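PDB 4NLM: Lmo1340 protein from Listeria monocytogenes, which is of unknown function but is probably a surface lipoprotein built largely around a YqgU-like beta-propeller domain. Local coordinates for residues Leu234-Asn239 against Leu244-Arg249; Met116-Leu121 against Thr126-Ala131; Gly332-Tyr337 against Asp342-Thr347; Val288-Ala293 against Ile317-Asp322. All blocks are in the same frame, centred on the assembly; numbering follows the deposited sequence. Where two conformers were deposited one is given.

In the fold
Followed from the N terminus, the four contacts come in series, and none nests within or crosses another. Interaction 2 (116-121 with 126-131) closes a tight hairpin, interaction 1 (234-239 with 244-249) does the same on the opposite side of the chain's centre, and their centres lie about 36 Å apart. Interaction 4 (288-293 with 317-322) closes a longer loop of 23 residues that includes strand 302-308. Interaction 3 (332-337 with 342-347) is again a hairpin, near the C terminus. It meets interaction 4 where Y337 OH reaches D322 O, probably as a hydrogen bond, so that two neighbouring sheets of the propeller are joined.

Interaction 1. Residues Leu234-Asn239 against Leu244-Arg249; sequences LTIEKN and LLYDFR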
loop_
_atom_site.group_PDB
_atom_site.type_symbol
_atom_site.label_atom_id
_atom_site.label_comp_id
_atom_site.label_asym_id
_atom_site.label_seq_id
_atom_site.Cartn_x
_atom_site.Cartn_y
_atom_site.Cartn_z
ATOM N N LEU A 234 3.123 -10.519 -8.252
ATOM C CA LEU A 234 2.789 -9.692 -9.408
ATOM C C LEU A 234 4.064 -9.051 -9.923
ATOM O O LEU A 234 4.845 -8.519 -9.131
ATOM C CB LEU A 234 1.850 -8.570 -8.998
ATOM C CG LEU A 234 1.636 -7.478 -10.058
ATOM C CD1 LEU A 234 0.804 -8.026 -11.211
ATOM C CD2 LEU A 234 1.029 -6.215 -9.448
ATOM N N THR A 235 4.304 -9.156 -11.214
ATOM C CA THR A 235 5.377 -8.429 -11.847
ATOM C C THR A 235 4.808 -7.554 -12.954
ATOM O O THR A 235 3.809 -7.891 -13.584
ATOM C CB THR A 235 6.503 -9.308 -12.401
ATOM O OG1 THR A 235 5.982 -10.199 -13.364
ATOM C CG2 THR A 235 7.185 -10.114 -11.293
ATOM N N ILE A 236 5.473 -6.432 -13.198
ATOM C CA ILE A 236 5.106 -5.498 -14.264
ATOM C C ILE A 236 6.369 -5.222 -15.064
ATOM O O ILE A 236 7.422 -4.934 -14.492
ATOM C CB ILE A 236 4.530 -4.189 -13.691
ATOM C CG1 ILE A 236 3.323 -4.461 -12.789
ATOM C CG2 ILE A 236 4.134 -3.227 -14.798
ATOM C CD1 ILE A 236 2.765 -3.232 -12.079
ATOM N N GLU A 237 6.256 -5.260 -16.385
ATOM C CA GLU A 237 7.366 -5.017 -17.260
ATOM C C GLU A 237 6.860 -4.429 -18.580
ATOM O O GLU A 237 5.734 -4.658 -18.969
ATOM C CB GLU A 237 8.171 -6.300 -17.514
ATOM C CG GLU A 237 7.429 -7.325 -18.348
ATOM C CD GLU A 237 8.071 -8.695 -18.304
ATOM O OE1 GLU A 237 8.953 -8.983 -19.138
ATOM O OE2 GLU A 237 7.645 -9.494 -17.449
ATOM N N LYS A 238 7.694 -3.632 -19.240
ATOM C CA LYS A 238 7.341 -3.142 -20.558
ATOM C C LYS A 238 7.271 -4.322 -21.494
ATOM O O LYS A 238 7.968 -5.307 -21.309
ATOM C CB LYS A 238 8.399 -2.172 -21.110
ATOM C CG LYS A 238 8.443 -0.814 -20.441
ATOM C CD LYS A 238 9.533 0.075 -21.028
ATOM C CE LYS A 238 9.467 0.164 -22.544
ATOM N NZ LYS A 238 10.535 1.042 -23.112
ATOM N N ASN A 239 6.399 -4.227 -22.477
ATOM C CA ASN A 239 6.261 -5.256 -23.502
ATOM C C ASN A 239 6.082 -4.473 -24.799
ATOM O O ASN A 239 4.972 -4.311 -25.285
ATOM C CB ASN A 239 5.073 -6.137 -23.192
ATOM C CG ASN A 239 4.877 -7.196 -24.211
ATOM O OD1 ASN A 239 5.765 -7.468 -25.018
ATOM N ND2 ASN A 239 3.713 -7.819 -24.179
ATOM N N LEU A 244 2.191 -2.462 -21.364
ATOM C CA LEU A 244 2.757 -2.983 -20.120
ATOM C C LEU A 244 2.203 -4.367 -19.883
ATOM O O LEU A 244 1.011 -4.630 -20.079
ATOM C CB LEU A 244 2.414 -2.163 -18.893
ATOM C CG LEU A 244 3.250 -0.932 -18.647
ATOM C CD1 LEU A 244 2.647 -0.203 -17.466
ATOM C CD2 LEU A 244 4.701 -1.294 -18.396
ATOM N N LEU A 245 3.082 -5.241 -19.434
ATOM C CA LEU A 245 2.755 -6.641 -19.160
ATOM C C LEU A 245 2.742 -6.951 -17.664
ATOM O O LEU A 245 3.761 -6.766 -16.983
ATOM C CB LEU A 245 3.779 -7.510 -19.862
ATOM C CG LEU A 245 3.720 -9.017 -19.571
ATOM C CD1 LEU A 245 2.396 -9.641 -19.951
ATOM C CD2 LEU A 245 4.864 -9.736 -20.263
ATOM N N TYR A 246 1.569 -7.350 -17.191
ATOM C CA TYR A 246 1.326 -7.755 -15.813
ATOM C C TYR A 246 1.309 -9.270 -15.767
ATOM O O TYR A 246 0.441 -9.893 -16.380
ATOM C CB TYR A 246 -0.008 -7.222 -15.307
ATOM C CG TYR A 246 -0.131 -5.722 -15.190
ATOM C CD1 TYR A 246 -0.200 -4.907 -16.303
ATOM C CD2 TYR A 246 -0.282 -5.127 -13.968
ATOM C CE1 TYR A 246 -0.343 -3.529 -16.195
ATOM C CE2 TYR A 246 -0.396 -3.754 -13.850
ATOM C CZ TYR A 246 -0.440 -2.965 -14.950
ATOM O OH TYR A 246 -0.575 -1.592 -14.850
ATOM N N ASP A 247 2.269 -9.879 -15.062
ATOM C CA ASP A 247 2.328 -11.325 -14.896
ATOM C C ASP A 247 2.009 -11.699 -13.445
ATOM O O ASP A 247 2.402 -11.000 -12.507
ATOM C CB ASP A 247 3.695 -11.894 -15.269
ATOM C CG ASP A 247 3.889 -12.095 -16.752
ATOM O OD1 ASP A 247 2.941 -11.974 -17.528
ATOM O OD2 ASP A 247 5.022 -12.452 -17.143
ATOM N N PHE A 248 1.311 -12.809 -13.296
ATOM C CA PHE A 248 0.901 -13.341 -12.010
ATOM C C PHE A 248 1.552 -14.698 -11.837
ATOM O O PHE A 248 1.403 -15.586 -12.686
ATOM C CB PHE A 248 -0.622 -13.446 -11.975
ATOM C CG PHE A 248 -1.305 -12.102 -12.162
ATOM C CD1 PHE A 248 -1.497 -11.557 -13.422
ATOM C CD2 PHE A 248 -1.728 -11.380 -11.053
ATOM C CE1 PHE A 248 -2.083 -10.292 -13.588
ATOM C CE2 PHE A 248 -2.332 -10.142 -11.215
ATOM C CZ PHE A 248 -2.506 -9.599 -12.477
ATOM N N ARG A 249 2.277 -14.839 -10.734
ATOM C CA ARG A 249 2.990 -16.061 -10.430
ATOM C C ARG A 249 2.615 -16.641 -9.077
ATOM O O ARG A 249 2.385 -15.878 -8.122
ATOM C CB ARG A 249 4.495 -15.770 -10.414
ATOM C CG ARG A 249 5.143 -15.642 -11.772
ATOM C CD ARG A 249 6.620 -15.354 -11.646
ATOM N NE ARG A 249 7.329 -15.351 -12.928
ATOM C CZ ARG A 249 7.378 -14.315 -13.756
ATOM N NH1 ARG A 249 6.743 -13.200 -13.459
ATOM N NH2 ARG A 249 8.069 -14.402 -14.884
HETATM O O HOH W 1 5.669 -8.866 -15.762
HETATM O O HOH W 2 7.454 -11.991 -16.255
#
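With OG1 wedged between its backbone N and carbonyl carbon (chi1 59°), T235 aims its hydroxyl toward D247 and R249, and R249, its chain extended as far as NE, reaches back to place NH1 3.1 Å from that OG1. The hydroxyl lies at the edge of the guanidinium, in its plane. E237 adopts a similar first torsion (chi1 69°), which lays it alongside L245, CD of E237 being 3.9 Å from CD2 of L245. Two waters knit this polar face together. The first accepts from T235 OG1 and donates to E237 OE2 and L245 O; the second donates to E237 OE2 and D247 OD2 while accepting from R249 NH2. OE2 of E237 and OD2 of D247 are 4.0 Å apart, and the shared water, with the arginine nearby, probably eases their repulsion. D247 is also fixed by S258 and N255 beyond. The backbone that carries these groups is an antiparallel beta hairpin in a sheet of the propeller, hydrogen-bonded in both directions at T235/D247 and at E237/L245, where L245 N reaches E237 O at 2.8 Å. The other face of the hairpin is largely apolar and aromatic. CD1 of L234 sits over one face of the F248 ring, 4.1 Å from its centroid, and also touches the edge of the Y246 ring. CD1 of I236 packs 3.7 Å from CE2 of Y246, while F248 meets F284 edge-to-face.

Interaction 2. Residues Met116-Leu121 against Thr126-Ala131; sequences MRIIAL and TVASRA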
loop_
_atom_site.group_PDB
_atom_site.type_symbol
_atom_site.label_atom_id
_atom_site.label_comp_id
_atom_site.label_asym_id
_atom_site.label_seq_id
_atom_site.Cartn_x
_atom_site.Cartn_y
_atom_site.Cartn_z
HETATM N N MSE A 116 8.715 4.660 16.637
HETATM C CA MSE A 116 7.835 3.719 15.947
HETATM C C MSE A 116 7.091 3.009 17.042
HETATM O O MSE A 116 7.711 2.423 17.928
HETATM C CB MSE A 116 8.536 2.669 15.138
HETATM C CG MSE A 116 9.468 3.066 14.052
HETATM SE SE MSE A 116 10.513 1.454 13.515
HETATM C CE MSE A 116 11.428 2.694 12.309
ATOM N N ARG A 117 5.765 3.100 17.009
ATOM C CA ARG A 117 4.898 2.439 17.967
ATOM C C ARG A 117 3.933 1.479 17.308
ATOM O O ARG A 117 3.419 1.781 16.219
ATOM C CB ARG A 117 4.025 3.439 18.712
ATOM C CG ARG A 117 4.769 4.402 19.602
ATOM C CD ARG A 117 3.790 5.324 20.300
ATOM N NE ARG A 117 4.463 6.237 21.211
ATOM C CZ ARG A 117 4.922 7.437 20.869
ATOM N NH1 ARG A 117 5.521 8.205 21.772
ATOM N NH2 ARG A 117 4.773 7.874 19.624
ATOM N N ILE A 118 3.673 0.352 17.972
ATOM C CA ILE A 118 2.631 -0.553 17.551
ATOM C C ILE A 118 1.486 -0.348 18.549
ATOM O O ILE A 118 1.691 -0.459 19.765
ATOM C CB ILE A 118 3.078 -2.018 17.583
ATOM C CG1 ILE A 118 4.351 -2.209 16.761
ATOM C CG2 ILE A 118 1.947 -2.941 17.123
ATOM C CD1 ILE A 118 4.261 -1.796 15.318
ATOM N N ILE A 119 0.299 -0.040 18.031
ATOM C CA ILE A 119 -0.852 0.271 18.844
ATOM C C ILE A 119 -1.965 -0.706 18.569
ATOM O O ILE A 119 -2.303 -0.949 17.407
ATOM C CB ILE A 119 -1.341 1.676 18.508
ATOM C CG1 ILE A 119 -0.238 2.695 18.860
ATOM C CG2 ILE A 119 -2.633 2.029 19.233
ATOM C CD1 ILE A 119 -0.352 4.039 18.206
ATOM N N ALA A 120 -2.547 -1.266 19.629
ATOM C CA ALA A 120 -3.657 -2.206 19.453
ATOM C C ALA A 120 -4.931 -1.486 19.075
ATOM O O ALA A 120 -5.322 -0.526 19.720
ATOM C CB ALA A 120 -3.878 -3.040 20.713
ATOM N N LEU A 121 -5.592 -1.980 18.037
ATOM C CA LEU A 121 -6.832 -1.362 17.606
ATOM C C LEU A 121 -7.970 -1.500 18.598
ATOM O O LEU A 121 -8.822 -0.609 18.683
ATOM C CB LEU A 121 -7.257 -1.944 16.262
ATOM C CG LEU A 121 -6.424 -1.419 15.083
ATOM C CD1 LEU A 121 -6.545 -2.337 13.885
ATOM C CD2 LEU A 121 -6.871 -0.001 14.765
ATOM N N THR A 126 -0.406 0.686 23.769
ATOM C CA THR A 126 0.866 0.557 23.084
ATOM C C THR A 126 1.402 -0.874 23.301
ATOM O O THR A 126 1.707 -1.283 24.422
ATOM C CB THR A 126 1.855 1.654 23.538
ATOM O OG1 THR A 126 1.323 2.955 23.220
ATOM C CG2 THR A 126 3.211 1.467 22.872
ATOM N N VAL A 127 1.514 -1.632 22.214
ATOM C CA VAL A 127 2.014 -3.011 22.236
ATOM C C VAL A 127 3.541 -3.042 22.269
ATOM O O VAL A 127 4.142 -3.885 22.917
ATOM C CB VAL A 127 1.526 -3.764 20.957
ATOM C CG1 VAL A 127 2.134 -5.153 20.874
ATOM C CG2 VAL A 127 0.006 -3.790 20.923
ATOM N N ALA A 128 4.174 -2.111 21.568
ATOM C CA ALA A 128 5.632 -2.069 21.474
ATOM C C ALA A 128 6.054 -0.701 20.964
ATOM O O ALA A 128 5.277 -0.009 20.316
ATOM C CB ALA A 128 6.138 -3.159 20.537
ATOM N N SER A 129 7.298 -0.343 21.231
ATOM C CA SER A 129 7.805 0.921 20.798
ATOM C C SER A 129 9.325 0.900 20.692
ATOM O O SER A 129 9.988 0.209 21.452
ATOM C CB SER A 129 7.383 1.975 21.829
ATOM O OG SER A 129 7.710 3.286 21.449
ATOM N N ARG A 130 9.883 1.678 19.769
ATOM C CA ARG A 130 11.318 1.878 19.699
ATOM C C ARG A 130 11.576 3.313 19.291
ATOM O O ARG A 130 10.829 3.907 18.531
ATOM C CB ARG A 130 12.061 0.872 18.806
ATOM C CG ARG A 130 11.722 0.906 17.332
ATOM C CD ARG A 130 12.601 -0.077 16.555
ATOM N NE ARG A 130 14.015 0.309 16.517
ATOM C CZ ARG A 130 14.542 1.092 15.581
ATOM N NH1 ARG A 130 13.780 1.580 14.604
ATOM N NH2 ARG A 130 15.829 1.398 15.624
ATOM N N ALA A 131 12.640 3.859 19.855
ATOM C CA ALA A 131 13.053 5.222 19.638
ATOM C C ALA A 131 14.060 5.273 18.514
ATOM O O ALA A 131 14.917 4.393 18.404
ATOM C CB ALA A 131 13.673 5.793 20.913
HETATM O O HOH W 3 6.417 4.990 23.281
HETATM O O HOH W 4 2.536 5.374 23.630
#
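M116 and R130 exchange two backbone hydrogen bonds, each 2.9 Å from N of one to O of the other, and I118 N adds a bond to A128 O. Beyond that the regular pairing breaks: I118 O takes V127 N at 2.7 Å and, weakly, A128 N at 3.5 Å. Two residues thus face one, a classic beta bulge, within the antiparallel hairpin that joins strands 114-120 and 126-132. The latter is the outermost strand of its four-stranded sheet, one of those that build the propeller.

Among polar side chains, R117, in the conformer described, runs past S129, CG of R117 lying 3.6 Å from OG of S129. Its NE gives weak bonds to two waters, one of which is held by S129 OG and the other by T126 OG1, while its NH1 forms a salt bridge with E89 away from the hairpin.

The remaining contacts are mostly van der Waals. M116, present as selenomethionine, and R130 run side by side, and R130, bent at chi3 (-68°), brings NH1 3.4 Å from SE of M116, so that a polarisable selenium meets the cationic guanidinium at its edge, near its plane. W165 and F151 of the adjoining sheet touch both side chains. Around the bulge, CB of V127 packs 3.9 Å from CG2 of I118, and CG2 of V127 reaches CB of A120 at 4.0 Å. Y167 touches I118, V127 and A128 together.

Interaction 3. Residues Gly332-Tyr337 against Asp342-Thr347; sequences GDLVLY and DKVIDT
D333 to Y337 pairs antiparallel with K343 to T347, the two short strands set at 146° and hydrogen-bonded at V335/I345 in both directions, with T347 N bound to D333 O and Y337 N to K343 O. The last of these is less regular, its donor standing 38° out of the carbonyl plane, and the return bond from K343 N to Y337 O is weak at 3.3 Å. A water helps there, donating to Y337 O and to D342 OD1. On one face, L336 and V344 cross at a slant, CD2 of L336 3.9 Å from CG2 of V344, and CB of L334 meets CG1 of V344 at the same separation. CD2 of L334 rests against CB of D346, whose OD1 turns to the backbone of K348. W53 of the neighbouring sheet touches both leucines. The other face carries V335, I345, Y337 and K343. CB of Y337 lies 3.8 Å from CD1 of I345. With CG anti to the backbone N (chi1 173°), the ring of Y337 is directed so that its hydroxyl reaches D322 O. Just past the strand, in one of the two conformers of T347, its OG1 lies 3.6 Å from CG2 of V335. This is a beta hairpin at the middle of a propeller sheet that also takes in strand 40-41, so that segments from both ends of the chain share one sheet, which recalls, with a short parallel strand, the closure of the ring in beta propellers.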
loop_
_atom_site.group_PDB
_atom_site.type_symbol
_atom_site.label_atom_id
_atom_site.label_comp_id
_atom_site.label_asym_id
_atom_site.label_seq_id
_atom_site.Cartn_x
_atom_site.Cartn_y
_atom_site.Cartn_z
ATOM N N GLY A 332 -15.704 -9.090 0.339
ATOM C CA GLY A 332 -16.673 -8.151 -0.239
ATOM C C GLY A 332 -16.107 -7.362 -1.392
ATOM O O GLY A 332 -14.927 -7.451 -1.748
ATOM N N ASP A 333 -16.954 -6.470 -1.894
ATOM C CA ASP A 333 -16.670 -5.734 -3.132
ATOM C C ASP A 333 -16.426 -4.265 -2.989
ATOM O O ASP A 333 -16.368 -3.560 -3.999
ATOM C CB ASP A 333 -17.797 -6.002 -4.124
ATOM C CG ASP A 333 -17.938 -7.478 -4.405
ATOM O OD1 ASP A 333 -16.905 -8.148 -4.688
ATOM O OD2 ASP A 333 -19.066 -7.955 -4.294
ATOM N N LEU A 334 -16.261 -3.790 -1.775
ATOM C CA LEU A 334 -16.044 -2.366 -1.575
ATOM C C LEU A 334 -14.560 -2.019 -1.653
ATOM O O LEU A 334 -13.710 -2.698 -1.088
ATOM C CB LEU A 334 -16.629 -1.918 -0.255
ATOM C CG LEU A 334 -18.097 -2.181 -0.038
ATOM C CD1 LEU A 334 -18.528 -1.624 1.298
ATOM C CD2 LEU A 334 -18.944 -1.593 -1.160
ATOM N N VAL A 335 -14.290 -0.867 -2.282
ATOM C CA VAL A 335 -12.912 -0.445 -2.530
ATOM C C VAL A 335 -12.808 1.042 -2.215
ATOM O O VAL A 335 -13.591 1.860 -2.722
ATOM C CB VAL A 335 -12.558 -0.703 -4.001
ATOM C CG1 VAL A 335 -11.209 -0.114 -4.380
ATOM C CG2 VAL A 335 -12.623 -2.186 -4.322
ATOM N N LEU A 336 -11.877 1.395 -1.341
ATOM C CA LEU A 336 -11.595 2.819 -1.073
ATOM C C LEU A 336 -10.919 3.388 -2.289
ATOM O O LEU A 336 -10.087 2.758 -2.917
ATOM C CB LEU A 336 -10.719 2.964 0.158
ATOM C CG LEU A 336 -11.400 2.605 1.490
ATOM C CD1 LEU A 336 -10.358 2.401 2.579
ATOM C CD2 LEU A 336 -12.399 3.686 1.881
ATOM N N TYR A 337 -11.236 4.656 -2.570
ATOM C CA TYR A 337 -10.736 5.339 -3.747
ATOM C C TYR A 337 -10.356 6.777 -3.423
ATOM O O TYR A 337 -11.105 7.465 -2.741
ATOM C CB TYR A 337 -11.826 5.357 -4.842
ATOM C CG TYR A 337 -11.513 6.186 -6.075
ATOM C CD1 TYR A 337 -10.513 5.827 -6.930
ATOM C CD2 TYR A 337 -12.224 7.351 -6.365
ATOM C CE1 TYR A 337 -10.213 6.554 -8.051
ATOM C CE2 TYR A 337 -11.945 8.118 -7.486
ATOM C CZ TYR A 337 -10.935 7.729 -8.330
ATOM O OH TYR A 337 -10.659 8.533 -9.431
ATOM N N ASP A 342 -11.408 8.935 0.466
ATOM C CA ASP A 342 -12.638 9.537 0.926
ATOM C C ASP A 342 -13.888 9.104 0.173
ATOM O O ASP A 342 -14.993 9.528 0.521
ATOM C CB ASP A 342 -12.512 11.076 0.890
ATOM C CG ASP A 342 -12.227 11.607 -0.479
ATOM O OD1 ASP A 342 -11.525 11.004 -1.288
ATOM O OD2 ASP A 342 -12.730 12.703 -0.779
ATOM N N LYS A 343 -13.708 8.219 -0.806
ATOM C CA LYS A 343 -14.804 7.625 -1.570
ATOM C C LYS A 343 -14.713 6.105 -1.528
ATOM O O LYS A 343 -13.648 5.542 -1.295
ATOM C CB LYS A 343 -14.830 8.153 -3.019
ATOM C CG LYS A 343 -15.058 9.646 -3.081
ATOM C CD LYS A 343 -15.207 10.243 -4.477
ATOM C CE LYS A 343 -15.189 11.781 -4.461
ATOM N NZ LYS A 343 -15.990 12.330 -3.334
ATOM N N VAL A 344 -15.855 5.477 -1.776
ATOM C CA VAL A 344 -15.956 4.036 -1.847
ATOM C C VAL A 344 -16.610 3.636 -3.156
ATOM O O VAL A 344 -17.640 4.193 -3.525
ATOM C CB VAL A 344 -16.787 3.450 -0.684
ATOM C CG1 VAL A 344 -17.017 1.947 -0.847
ATOM C CG2 VAL A 344 -16.098 3.725 0.629
ATOM N N ILE A 345 -15.980 2.720 -3.872
ATOM C CA ILE A 345 -16.562 2.137 -5.067
ATOM C C ILE A 345 -17.058 0.733 -4.758
ATOM O O ILE A 345 -16.358 -0.086 -4.143
ATOM C CB ILE A 345 -15.502 2.003 -6.172
ATOM C CG1 ILE A 345 -14.863 3.361 -6.483
ATOM C CG2 ILE A 345 -16.108 1.317 -7.398
ATOM C CD1 ILE A 345 -13.695 3.269 -7.432
ATOM N N ASP A 346 -18.289 0.419 -5.160
ATOM C CA ASP A 346 -18.808 -0.939 -5.051
ATOM C C ASP A 346 -18.510 -1.597 -6.401
ATOM O O ASP A 346 -19.111 -1.258 -7.413
ATOM C CB ASP A 346 -20.300 -0.897 -4.718
ATOM C CG ASP A 346 -20.912 -2.249 -4.531
ATOM O OD1 ASP A 346 -20.437 -3.209 -5.159
ATOM O OD2 ASP A 346 -21.890 -2.319 -3.755
ATOM N N THR A 347 -17.616 -2.581 -6.381
ATOM C CA THR A 347 -17.134 -3.201 -7.603
ATOM C C THR A 347 -18.104 -4.178 -8.250
ATOM O O THR A 347 -17.888 -4.602 -9.388
ATOM C CB THR A 347 -15.755 -3.851 -7.394
ATOM O OG1 THR A 347 -14.803 -2.832 -7.053
ATOM C CG2 THR A 347 -15.308 -4.541 -8.658
HETATM O O HOH W 5 -11.891 10.074 -3.615
#

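Interaction 4. Residues Val288-Ala293 against Ile317-Asp322; sequences VPYKSA and ILELMD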
loop_
_atom_site.group_PDB
_atom_site.type_symbol
_atom_site.label_atom_id
_atom_site.label_comp_id
_atom_site.label_asym_id
_atom_site.label_seq_id
_atom_site.Cartn_x
_atom_site.Cartn_y
_atom_site.Cartn_z
ATOM N N VAL A 288 -6.435 1.250 -16.076
ATOM C CA VAL A 288 -5.870 0.923 -17.367
ATOM C C VAL A 288 -6.141 2.109 -18.308
ATOM O O VAL A 288 -7.260 2.554 -18.381
ATOM C CB VAL A 288 -6.525 -0.356 -17.943
ATOM C CG1 VAL A 288 -6.013 -0.698 -19.302
ATOM C CG2 VAL A 288 -6.273 -1.541 -17.044
ATOM N N PRO A 289 -5.131 2.538 -19.069
ATOM C CA PRO A 289 -5.356 3.616 -20.018
ATOM C C PRO A 289 -6.082 3.115 -21.249
ATOM O O PRO A 289 -5.993 1.955 -21.582
ATOM C CB PRO A 289 -3.928 4.052 -20.413
ATOM C CG PRO A 289 -3.017 3.325 -19.491
ATOM C CD PRO A 289 -3.724 2.111 -19.046
ATOM N N TYR A 290 -6.730 4.027 -21.957
ATOM C CA TYR A 290 -7.399 3.692 -23.196
ATOM C C TYR A 290 -6.465 3.564 -24.391
ATOM O O TYR A 290 -6.799 2.910 -25.373
ATOM C CB TYR A 290 -8.487 4.703 -23.515
ATOM C CG TYR A 290 -9.647 4.595 -22.583
ATOM C CD1 TYR A 290 -10.489 3.497 -22.643
ATOM C CD2 TYR A 290 -9.909 5.564 -21.651
ATOM C CE1 TYR A 290 -11.545 3.379 -21.792
ATOM C CE2 TYR A 290 -10.965 5.444 -20.768
ATOM C CZ TYR A 290 -11.791 4.318 -20.852
ATOM O OH TYR A 290 -12.875 4.217 -20.024
ATOM N N LYS A 291 -5.307 4.203 -24.313
ATOM C CA LYS A 291 -4.366 4.132 -25.416
ATOM C C LYS A 291 -2.949 4.406 -24.907
ATOM O O LYS A 291 -2.764 4.995 -23.854
ATOM C CB LYS A 291 -4.731 5.118 -26.522
ATOM C CG LYS A 291 -4.523 6.560 -26.139
ATOM C CD LYS A 291 -4.921 7.559 -27.230
ATOM C CE LYS A 291 -4.913 8.946 -26.619
ATOM N NZ LYS A 291 -5.227 10.012 -27.610
ATOM N N SER A 292 -1.979 3.892 -25.644
ATOM C CA SER A 292 -0.593 4.126 -25.326
ATOM C C SER A 292 -0.247 5.533 -25.739
ATOM O O SER A 292 -0.472 5.893 -26.886
ATOM C CB SER A 292 0.280 3.147 -26.075
ATOM O OG SER A 292 1.644 3.387 -25.747
ATOM N N ALA A 293 0.266 6.329 -24.814
ATOM C CA ALA A 293 0.498 7.764 -25.085
ATOM C C ALA A 293 1.239 8.428 -23.971
ATOM O O ALA A 293 1.337 7.900 -22.878
ATOM C CB ALA A 293 -0.847 8.445 -25.162
ATOM N N ILE A 317 -15.159 -2.259 -14.386
ATOM C CA ILE A 317 -16.055 -1.778 -13.348
ATOM C C ILE A 317 -16.648 -0.434 -13.742
ATOM O O ILE A 317 -17.856 -0.243 -13.698
ATOM C CB ILE A 317 -15.299 -1.647 -12.032
ATOM C CG1 ILE A 317 -14.819 -3.023 -11.593
ATOM C CG2 ILE A 317 -16.156 -0.989 -10.961
ATOM C CD1 ILE A 317 -13.643 -2.941 -10.662
ATOM N N LEU A 318 -15.778 0.506 -14.104
ATOM C CA LEU A 318 -16.214 1.842 -14.514
ATOM C C LEU A 318 -15.310 2.382 -15.598
ATOM O O LEU A 318 -14.089 2.222 -15.554
ATOM C CB LEU A 318 -16.244 2.812 -13.329
ATOM C CG LEU A 318 -17.371 2.689 -12.312
ATOM C CD1 LEU A 318 -17.008 3.449 -11.041
ATOM C CD2 LEU A 318 -18.688 3.182 -12.919
ATOM N N GLU A 319 -15.933 3.048 -16.568
ATOM C CA GLU A 319 -15.201 3.729 -17.625
ATOM C C GLU A 319 -14.985 5.213 -17.290
ATOM O O GLU A 319 -15.653 5.735 -16.412
ATOM C CB GLU A 319 -16.016 3.680 -18.924
ATOM C CG GLU A 319 -16.375 2.281 -19.405
ATOM C CD GLU A 319 -15.321 1.524 -20.183
ATOM O OE1 GLU A 319 -14.194 1.978 -20.394
ATOM O OE2 GLU A 319 -15.638 0.382 -20.599
ATOM N N LEU A 320 -14.028 5.810 -17.988
ATOM C CA LEU A 320 -13.830 7.258 -18.013
ATOM C C LEU A 320 -13.634 7.837 -16.648
ATOM O O LEU A 320 -14.363 8.745 -16.217
ATOM C CB LEU A 320 -15.001 7.948 -18.742
ATOM C CG LEU A 320 -15.249 7.464 -20.181
ATOM C CD1 LEU A 320 -16.481 8.149 -20.766
ATOM C CD2 LEU A 320 -14.079 7.682 -21.132
HETATM N N MSE A 321 -12.621 7.291 -15.960
HETATM C CA MSE A 321 -12.257 7.605 -14.570
HETATM C C MSE A 321 -10.896 8.199 -14.461
HETATM O O MSE A 321 -10.085 8.045 -15.368
HETATM C CB MSE A 321 -11.939 6.308 -13.799
HETATM C CG MSE A 321 -13.094 5.374 -13.857
HETATM SE SE MSE A 321 -13.381 4.943 -12.004
HETATM C CE MSE A 321 -15.110 5.880 -11.912
ATOM N N ASP A 322 -10.622 8.819 -13.319
ATOM C CA ASP A 322 -9.275 9.258 -13.004
ATOM C C ASP A 322 -8.514 8.234 -12.169
ATOM O O ASP A 322 -9.072 7.520 -11.301
ATOM C CB ASP A 322 -9.227 10.585 -12.310
ATOM C CG ASP A 322 -7.806 11.176 -12.322
ATOM O OD1 ASP A 322 -6.987 10.847 -13.269
ATOM O OD2 ASP A 322 -7.509 11.985 -11.414
#
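Y290 points its ring at the exposed corner formed by E319 and L320, and the phenol oxygen is gripped from two directions, both near the plane of the ring; Y290, E319 and L320 all lie at the protein surface. As donor, the hydroxyl binds OE1 of E319 at 2.6 Å, using the anti lone pair of that oxygen, the one turned away from its partner OE2. As acceptor, it receives the backbone N-H of L320, with N of L320 and OH of Y290 2.8 Å apart and an angle of 155° at the hydrogen. The carboxylate lies almost coplanar with the ring, the planes only 19° apart. A bend at chi2 of E319 (-82°) folds the acid back toward the phenol and leaves OE1 also 3.3 Å from CE1 of Y290. The corner itself is where strand 313-321 of a three-stranded antiparallel propeller sheet bends, and L320 and M321 together face Y302 as a G1 beta bulge. Y290 lies just past strand 284-289, on the far side of strand 302-308, so the bonds span the middle strand; K303 from that strand touches both Y290 and E319. L320 crosses Y290 at roughly a right angle, its CD2 3.9 Å from CE2 of the ring.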